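Local coordinates for 4-hydroxybutyrate coenzyme A transferase (Shewanella oneidensis, PDB 2OAS), which probably transfers coenzyme A between carboxylic acids, as a member of the acetyl-CoA hydrolase/transferase family, and binds coenzyme A, at residues V79-R82 with P83-S87; L97-V100 with P101-F104; G238-Q241 with L242-G246; F412-Q415 with L416-A420. All blocks are in the same frame, centred on the assembly; numbering follows the deposited sequence.

Contact 1. Residues V79-R82 with P83-S87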
# COMPACT_ATOMS: atom_id res chain seq x y z
N VAL A 79 -0.22 11.78 22.52
CA VAL A 79 -0.06 11.63 23.96
C VAL A 79 -1.35 11.81 24.76
O VAL A 79 -1.65 11.00 25.63
CB VAL A 79 1.00 12.64 24.51
CG1 VAL A 79 1.14 12.48 26.01
CG2 VAL A 79 2.34 12.41 23.81
N PRO A 80 -2.12 12.87 24.48
CA PRO A 80 -3.37 13.11 25.21
C PRO A 80 -4.55 12.23 24.79
O PRO A 80 -5.58 12.23 25.45
CB PRO A 80 -3.65 14.58 24.92
CG PRO A 80 -3.19 14.71 23.50
CD PRO A 80 -1.85 13.97 23.53
N THR A 81 -4.40 11.48 23.71
CA THR A 81 -5.49 10.65 23.24
C THR A 81 -5.30 9.15 23.45
O THR A 81 -6.27 8.42 23.56
CB THR A 81 -5.78 10.91 21.76
OG1 THR A 81 -4.55 10.87 21.02
CG2 THR A 81 -6.44 12.28 21.58
N ARG A 82 -4.05 8.69 23.52
CA ARG A 82 -3.75 7.27 23.70
C ARG A 82 -4.53 6.63 24.85
O ARG A 82 -5.15 5.58 24.68
CB ARG A 82 -2.26 7.05 23.94
CG ARG A 82 -1.40 7.24 22.71
CD ARG A 82 0.08 7.31 23.04
NE ARG A 82 0.78 8.05 22.00
CZ ARG A 82 1.89 8.75 22.18
NH1 ARG A 82 2.46 8.80 23.38
NH2 ARG A 82 2.43 9.42 21.16
N PRO A 83 -4.49 7.25 26.04
CA PRO A 83 -5.21 6.66 27.16
C PRO A 83 -6.71 6.57 26.89
O PRO A 83 -7.38 5.65 27.36
CB PRO A 83 -4.88 7.60 28.31
CG PRO A 83 -4.73 8.93 27.60
CD PRO A 83 -3.90 8.54 26.41
N LEU A 84 -7.22 7.53 26.14
CA LEU A 84 -8.64 7.54 25.82
C LEU A 84 -8.97 6.49 24.75
O LEU A 84 -10.01 5.84 24.81
CB LEU A 84 -9.07 8.93 25.33
CG LEU A 84 -9.65 9.91 26.38
CD1 LEU A 84 -8.71 10.05 27.56
CD2 LEU A 84 -9.90 11.27 25.71
N LEU A 85 -8.08 6.31 23.78
CA LEU A 85 -8.31 5.33 22.74
C LEU A 85 -8.28 3.92 23.36
O LEU A 85 -9.17 3.10 23.12
CB LEU A 85 -7.27 5.46 21.63
CG LEU A 85 -7.41 6.71 20.76
CD1 LEU A 85 -6.16 6.94 19.93
CD2 LEU A 85 -8.64 6.55 19.88
N GLN A 86 -7.24 3.67 24.15
CA GLN A 86 -7.06 2.38 24.81
C GLN A 86 -8.20 2.10 25.78
O GLN A 86 -8.56 0.95 26.01
CB GLN A 86 -5.70 2.35 25.55
CG GLN A 86 -4.49 2.54 24.60
CD GLN A 86 -3.14 2.48 25.31
OE1 GLN A 86 -2.93 3.12 26.34
NE2 GLN A 86 -2.21 1.71 24.75
N SER A 87 -8.77 3.15 26.35
CA SER A 87 -9.88 2.99 27.29
C SER A 87 -11.22 3.01 26.57
O SER A 87 -12.27 3.00 27.22
CB SER A 87 -9.83 4.10 28.34
OG SER A 87 -9.93 5.38 27.74
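The first turn of the short helix 82-86 forms here, where Thr-81 and Arg-82 meet Leu-85 and Gln-86. Leu-85 N donates to Thr-81 O at 2.8 Å. Leu-84 N also reaches Thr-81 O, at 2.9 Å, but this bond is weak because its N-H points well off the acceptor (119°). The bond from Gln-86 N to Arg-82 O, 2.9 Å long, is nearly straight at 173°. Pro-83 has no N-H to give, and the first turn of a helix does not need one. Its CD lies 3.4 Å from Val-79 O. Gln-86 turns CG beside its own backbone N (chi1 -61°), which lays CG 3.1 Å from Arg-82 O. Arg-82 runs extended back along the chain, and one face of its guanidinium lies over Val-79 N. Tyr-326 holds this side chain through a hydrogen bond from Arg-82 NE to Tyr-326 O and a cation-pi contact. The side chain is about 6 Å from bound coenzyme A at the nearest atoms. The helix is the crossover between the parallel neighbours 70-74 and 91-92. Thr-81 packs on Cys-74 and Leu-84 on His-72, both of strand 70-74, while Leu-85 touches Ala-90.

Contact 2. Residues L97-V100 with P101-F104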
# COMPACT_ATOMS: atom_id res chain seq x y z
N LEU A 97 -2.70 9.56 5.41
CA LEU A 97 -2.74 10.98 5.62
C LEU A 97 -3.16 11.70 4.34
O LEU A 97 -3.99 12.60 4.38
CB LEU A 97 -1.39 11.49 6.11
CG LEU A 97 -1.59 12.37 7.35
CD1 LEU A 97 -0.68 11.88 8.47
CD2 LEU A 97 -1.33 13.83 7.03
N SER A 98 -2.60 11.29 3.21
CA SER A 98 -2.94 11.90 1.93
C SER A 98 -4.41 11.71 1.55
O SER A 98 -4.92 12.41 0.69
CB SER A 98 -2.05 11.35 0.83
OG SER A 98 -2.12 9.93 0.80
N GLU A 99 -5.08 10.75 2.19
CA GLU A 99 -6.48 10.49 1.89
C GLU A 99 -7.42 11.37 2.71
O GLU A 99 -8.61 11.47 2.40
CB GLU A 99 -6.85 9.03 2.17
CG GLU A 99 -6.08 7.96 1.40
CD GLU A 99 -6.38 7.96 -0.08
OE1 GLU A 99 -7.57 7.93 -0.46
OE2 GLU A 99 -5.41 7.95 -0.88
N VAL A 100 -6.90 12.01 3.75
CA VAL A 100 -7.75 12.84 4.59
C VAL A 100 -8.37 14.01 3.84
O VAL A 100 -9.56 14.27 3.98
CB VAL A 100 -6.97 13.35 5.80
CG1 VAL A 100 -7.89 14.11 6.73
CG2 VAL A 100 -6.32 12.17 6.53
N PRO A 101 -7.59 14.74 3.03
CA PRO A 101 -8.12 15.88 2.27
C PRO A 101 -9.26 15.45 1.36
O PRO A 101 -10.26 16.17 1.20
CB PRO A 101 -6.92 16.36 1.47
CG PRO A 101 -5.79 16.06 2.37
CD PRO A 101 -6.13 14.65 2.85
N LYS A 102 -9.12 14.26 0.78
CA LYS A 102 -10.13 13.72 -0.12
C LYS A 102 -11.43 13.36 0.62
O LYS A 102 -12.53 13.54 0.09
CB LYS A 102 -9.60 12.47 -0.84
CG LYS A 102 -10.68 11.70 -1.60
CD LYS A 102 -10.53 10.17 -1.42
CE LYS A 102 -11.79 9.43 -1.94
NZ LYS A 102 -11.70 7.92 -1.93
N LEU A 103 -11.30 12.85 1.85
CA LEU A 103 -12.46 12.48 2.67
C LEU A 103 -13.28 13.73 2.94
O LEU A 103 -14.51 13.69 3.02
CB LEU A 103 -11.99 11.87 4.00
CG LEU A 103 -13.05 11.15 4.84
CD1 LEU A 103 -13.36 9.82 4.18
CD2 LEU A 103 -12.53 10.89 6.24
N PHE A 104 -12.59 14.86 3.10
CA PHE A 104 -13.29 16.10 3.35
C PHE A 104 -13.87 16.65 2.07
O PHE A 104 -15.08 16.90 1.99
CB PHE A 104 -12.35 17.15 3.96
CG PHE A 104 -11.83 16.79 5.31
CD1 PHE A 104 -12.49 15.86 6.11
CD2 PHE A 104 -10.68 17.39 5.80
CE1 PHE A 104 -12.02 15.52 7.38
CE2 PHE A 104 -10.19 17.08 7.07
CZ PHE A 104 -10.86 16.14 7.86
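Val-100 and Phe-104 lie side by side and point the same way, one turn apart on the helix 100-105. Val-100 CG1 stands opposite the backbone N (chi1 -175°), and from there it meets the far end of the ring, 3.8 Å from Phe-104 CZ. The near end of the ring is met by backbone. Val-100 O sits over one face, offset toward the rim, 3.6 Å from Phe-104 CG. The same oxygen accepts Phe-104 N at 3.2 Å; over the ring it is only a near neighbour. An alanine at Phe-104 would remove the ring and would probably leave a gap beside Val-100 CG1 and take from Trp-23 its edge-to-face partner. Glu-99 and Lys-102 form a second side-by-side pair. Glu-99 OE1 lies 3.8 Å from Lys-102 CD but 4.4 Å from Lys-102 NZ, too far for a salt bridge. Both charged ends turn to the second subunit instead: Glu-99 OE2 to Arg-337 and Lys-102 NZ to Gly-340 O, both of that subunit. The side chain of Leu-97 is about 5 Å from bound coenzyme A and about 4 Å from the side chain of Glu-233, which binds it covalently. Helix 100-105 lies between strands 91-92 and 113-118 in the chain. Pro-101 packs on helix 286-289, and Phe-104 on Ala-139 and Val-142 of helix 136-142.

Contact 3. Residues G238-Q241 with L242-G246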
# COMPACT_ATOMS: atom_id res chain seq x y z
N GLY A 238 17.09 19.17 12.71
CA GLY A 238 18.10 18.33 12.09
C GLY A 238 18.39 18.78 10.67
O GLY A 238 19.54 18.90 10.25
N ILE A 239 17.33 19.04 9.92
CA ILE A 239 17.50 19.46 8.54
C ILE A 239 18.12 20.84 8.44
O ILE A 239 19.05 21.07 7.68
CB ILE A 239 16.16 19.46 7.82
CG1 ILE A 239 15.48 18.11 8.03
CG2 ILE A 239 16.36 19.73 6.35
CD1 ILE A 239 16.30 16.94 7.53
N LEU A 240 17.59 21.75 9.24
CA LEU A 240 18.07 23.12 9.27
C LEU A 240 19.60 23.19 9.34
O LEU A 240 20.22 24.00 8.66
CB LEU A 240 17.43 23.85 10.47
CG LEU A 240 17.82 25.29 10.77
CD1 LEU A 240 17.47 26.20 9.60
CD2 LEU A 240 17.10 25.73 12.03
N GLN A 241 20.21 22.32 10.15
CA GLN A 241 21.66 22.30 10.29
C GLN A 241 22.40 21.92 9.02
O GLN A 241 23.47 22.46 8.73
CB GLN A 241 22.06 21.34 11.41
CG GLN A 241 21.63 21.79 12.80
CD GLN A 241 22.20 20.91 13.90
OE1 GLN A 241 21.77 19.77 14.10
NE2 GLN A 241 23.21 21.44 14.61
N LEU A 242 21.85 20.98 8.26
CA LEU A 242 22.47 20.53 7.01
C LEU A 242 22.28 21.58 5.92
O LEU A 242 23.05 21.65 4.97
CB LEU A 242 21.86 19.19 6.57
CG LEU A 242 22.53 17.91 7.10
CD1 LEU A 242 22.75 18.01 8.59
CD2 LEU A 242 21.68 16.70 6.76
N VAL A 243 21.24 22.39 6.07
CA VAL A 243 20.99 23.43 5.10
C VAL A 243 22.06 24.50 5.23
O VAL A 243 22.65 24.93 4.24
CB VAL A 243 19.60 24.06 5.30
CG1 VAL A 243 19.41 25.24 4.37
CG2 VAL A 243 18.53 22.99 5.04
N GLU A 244 22.33 24.93 6.46
CA GLU A 244 23.32 25.97 6.68
C GLU A 244 24.73 25.46 6.37
O GLU A 244 25.67 26.25 6.25
CB GLU A 244 23.22 26.51 8.11
CG GLU A 244 23.18 25.46 9.20
CD GLU A 244 22.62 25.97 10.54
OE1 GLU A 244 23.30 25.73 11.59
OE2 GLU A 244 21.52 26.60 10.54
N LYS A 245 24.85 24.15 6.21
CA LYS A 245 26.12 23.52 5.89
C LYS A 245 26.28 23.38 4.38
O LYS A 245 27.33 22.97 3.89
CB LYS A 245 26.21 22.14 6.55
CG LYS A 245 27.23 22.04 7.67
CD LYS A 245 27.00 23.12 8.71
CE LYS A 245 28.23 23.34 9.60
NZ LYS A 245 28.09 24.56 10.47
N GLY A 246 25.23 23.71 3.63
CA GLY A 246 25.30 23.60 2.18
C GLY A 246 25.08 22.18 1.67
O GLY A 246 25.01 21.95 0.47
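Gln-241, Leu-242 and Leu-240 carry most of this contact. Gln-241 and Leu-240 meet the turn that follows, and Leu-242 the turn before. Gln-241 does so mainly through its backbone. Its carbonyl O is crowded by two aliphatic chains, with Glu-244 CG at 3.1 Å and Lys-245 CB at 3.5 Å from Gln-241 O. Its own side chain is exposed and extended beyond CG. Leu-242 folds back along the helix, and its CD1 rests 3.7 Å from Gly-238 O. Its amide makes a weak bond to Ile-239 O, which also takes Val-243 N at 3.0 Å.

This is the C-terminal end of helix 237-244, and it closes in a Schellman motif. Gly-246 takes a positive phi (81°), and Gly-246 N bonds back to Val-243 O at 2.9 Å. At these backbone angles any side chain on Gly-246 would collide with Lys-245 O.

Leu-240 O accepts Glu-244 N at 161° and a weaker bond from Val-243 N. The side chain of Glu-244 crosses that of Leu-240 at a slant. Glu-244 CG sits between its own backbone N and carbonyl carbon (chi1 49°). This turns the carboxylate back along the helix and brings OE2 to 3.9 Å from Leu-240 CG. The same OE2 makes a long, weak ion pair with Lys-270. Leu-240 itself packs on Lys-270, Leu-271 and Tyr-274 of helix 269-275. On another side of the helix, Ile-239 CG2 touches Val-243 CG2 at 4.1 Å, and Ile-239 and Leu-242 both lie on Leu-219 of helix 213-220.

Contact 4. Residues F412-Q415 with L416-A420; sequences FREQ and LSRDA
Leu-416 holds CG beside its own backbone N (chi1 -70°), and this sets CG 3.3 Å from Phe-412 O. Asp-419 makes the same first turn (chi1 -60°), which swings its carboxylate back toward Gln-415. There Asp-419 OD2 is 3.5 Å from Gln-415 OE1. Both are acceptors, so this is an approach without a bond, and the two flat groups are turned 55° apart. With an alanine at Asp-419 the carboxylate is gone, which would probably open a gap beside Gln-415 OE1 and cost Ser-365 a packing partner. Glu-414 meets Arg-418 through its chain. Glu-414 CG lies over one face of the guanidinium, 3.8 Å from Arg-418 NH1, whereas the charged atoms Glu-414 OE2 and Arg-418 NE stay 5.3 Å apart. Four backbone bonds of the helix join the two segments, among them Leu-416 N to Phe-412 O at 2.9 Å and Ser-417 N to Arg-413 O at 2.7 Å. Helix 410-422 comes late in the chain and follows helix 397-405. Arg-413 NH1 ties it to Ile-405 O at the end of that helix. Leu-416 faces inward onto Leu-312 and Ala-408, and the backbone of Ala-420 bonds to that of Leu-426.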
# COMPACT_ATOMS: atom_id res chain seq x y z
N PHE A 412 17.66 -12.37 21.68
CA PHE A 412 16.47 -13.00 21.13
C PHE A 412 16.73 -13.83 19.87
O PHE A 412 15.81 -14.45 19.33
CB PHE A 412 15.38 -11.97 20.82
CG PHE A 412 15.03 -11.07 21.97
CD1 PHE A 412 15.59 -9.80 22.07
CD2 PHE A 412 14.13 -11.48 22.93
CE1 PHE A 412 15.25 -8.94 23.11
CE2 PHE A 412 13.77 -10.64 23.99
CZ PHE A 412 14.34 -9.36 24.08
N ARG A 413 17.97 -13.84 19.39
CA ARG A 413 18.33 -14.59 18.20
C ARG A 413 17.87 -16.04 18.27
O ARG A 413 17.23 -16.54 17.34
CB ARG A 413 19.85 -14.56 17.98
CG ARG A 413 20.33 -13.60 16.89
CD ARG A 413 20.03 -12.18 17.25
NE ARG A 413 21.22 -11.35 17.41
CZ ARG A 413 21.96 -10.87 16.42
NH1 ARG A 413 21.65 -11.16 15.16
NH2 ARG A 413 23.00 -10.09 16.67
N GLU A 414 18.22 -16.71 19.37
CA GLU A 414 17.86 -18.11 19.60
C GLU A 414 16.35 -18.34 19.46
O GLU A 414 15.92 -19.22 18.70
CB GLU A 414 18.35 -18.53 21.00
CG GLU A 414 17.52 -19.63 21.68
CD GLU A 414 17.35 -19.39 23.20
OE1 GLU A 414 18.30 -19.69 23.97
OE2 GLU A 414 16.25 -18.89 23.61
N GLN A 415 15.54 -17.57 20.18
CA GLN A 415 14.09 -17.70 20.09
C GLN A 415 13.61 -17.47 18.65
O GLN A 415 12.89 -18.29 18.09
CB GLN A 415 13.37 -16.70 20.99
CG GLN A 415 12.99 -17.22 22.36
CD GLN A 415 12.06 -18.43 22.30
OE1 GLN A 415 11.08 -18.44 21.56
NE2 GLN A 415 12.37 -19.45 23.11
N LEU A 416 14.02 -16.34 18.08
CA LEU A 416 13.62 -15.99 16.72
C LEU A 416 13.98 -17.11 15.76
O LEU A 416 13.16 -17.54 14.96
CB LEU A 416 14.28 -14.68 16.27
CG LEU A 416 13.78 -13.40 16.96
CD1 LEU A 416 14.63 -12.22 16.53
CD2 LEU A 416 12.32 -13.16 16.64
N SER A 417 15.22 -17.58 15.83
CA SER A 417 15.63 -18.65 14.97
C SER A 417 14.74 -19.90 15.14
O SER A 417 14.39 -20.55 14.15
CB SER A 417 17.08 -19.01 15.22
OG SER A 417 17.44 -20.15 14.47
N ARG A 418 14.37 -20.22 16.38
CA ARG A 418 13.51 -21.37 16.64
C ARG A 418 12.15 -21.25 15.95
O ARG A 418 11.76 -22.11 15.15
CB ARG A 418 13.27 -21.54 18.16
CG ARG A 418 14.24 -22.50 18.84
CD ARG A 418 14.25 -22.33 20.37
NE ARG A 418 15.14 -23.31 20.99
CZ ARG A 418 16.42 -23.51 20.66
NH1 ARG A 418 17.00 -22.80 19.69
NH2 ARG A 418 17.14 -24.43 21.30
N ASP A 419 11.43 -20.16 16.25
CA ASP A 419 10.13 -19.93 15.66
C ASP A 419 10.20 -19.78 14.14
O ASP A 419 9.18 -19.81 13.44
CB ASP A 419 9.48 -18.68 16.29
CG ASP A 419 9.29 -18.81 17.80
OD1 ASP A 419 8.93 -19.91 18.27
OD2 ASP A 419 9.49 -17.80 18.51
N ALA A 420 11.41 -19.63 13.60
CA ALA A 420 11.58 -19.49 12.16
C ALA A 420 11.19 -20.80 11.49
O ALA A 420 10.73 -20.83 10.35
CB ALA A 420 13.03 -19.17 11.83

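All four contacts are local, between residues three to five apart along a helix or at its start, but their settings differ. Contact 2 is buried and meets the second subunit, which takes up its charged ends. Contact 3 is partly buried, apolar toward two neighbouring helices and polar at its exposed end. Contacts 1 and 4 lie at the surface. Contacts 1 and 2 belong to the same N-terminal domain, with centres about 23 Å apart, and each begins its helix with a proline that follows the first residue. Contact 3 instead ends a helix, and contact 4 lies within one. Contacts 1 and 2 come closest to coenzyme A; contact 4 sits in the C-terminal domain, its centre about 41 Å from that of contact 2.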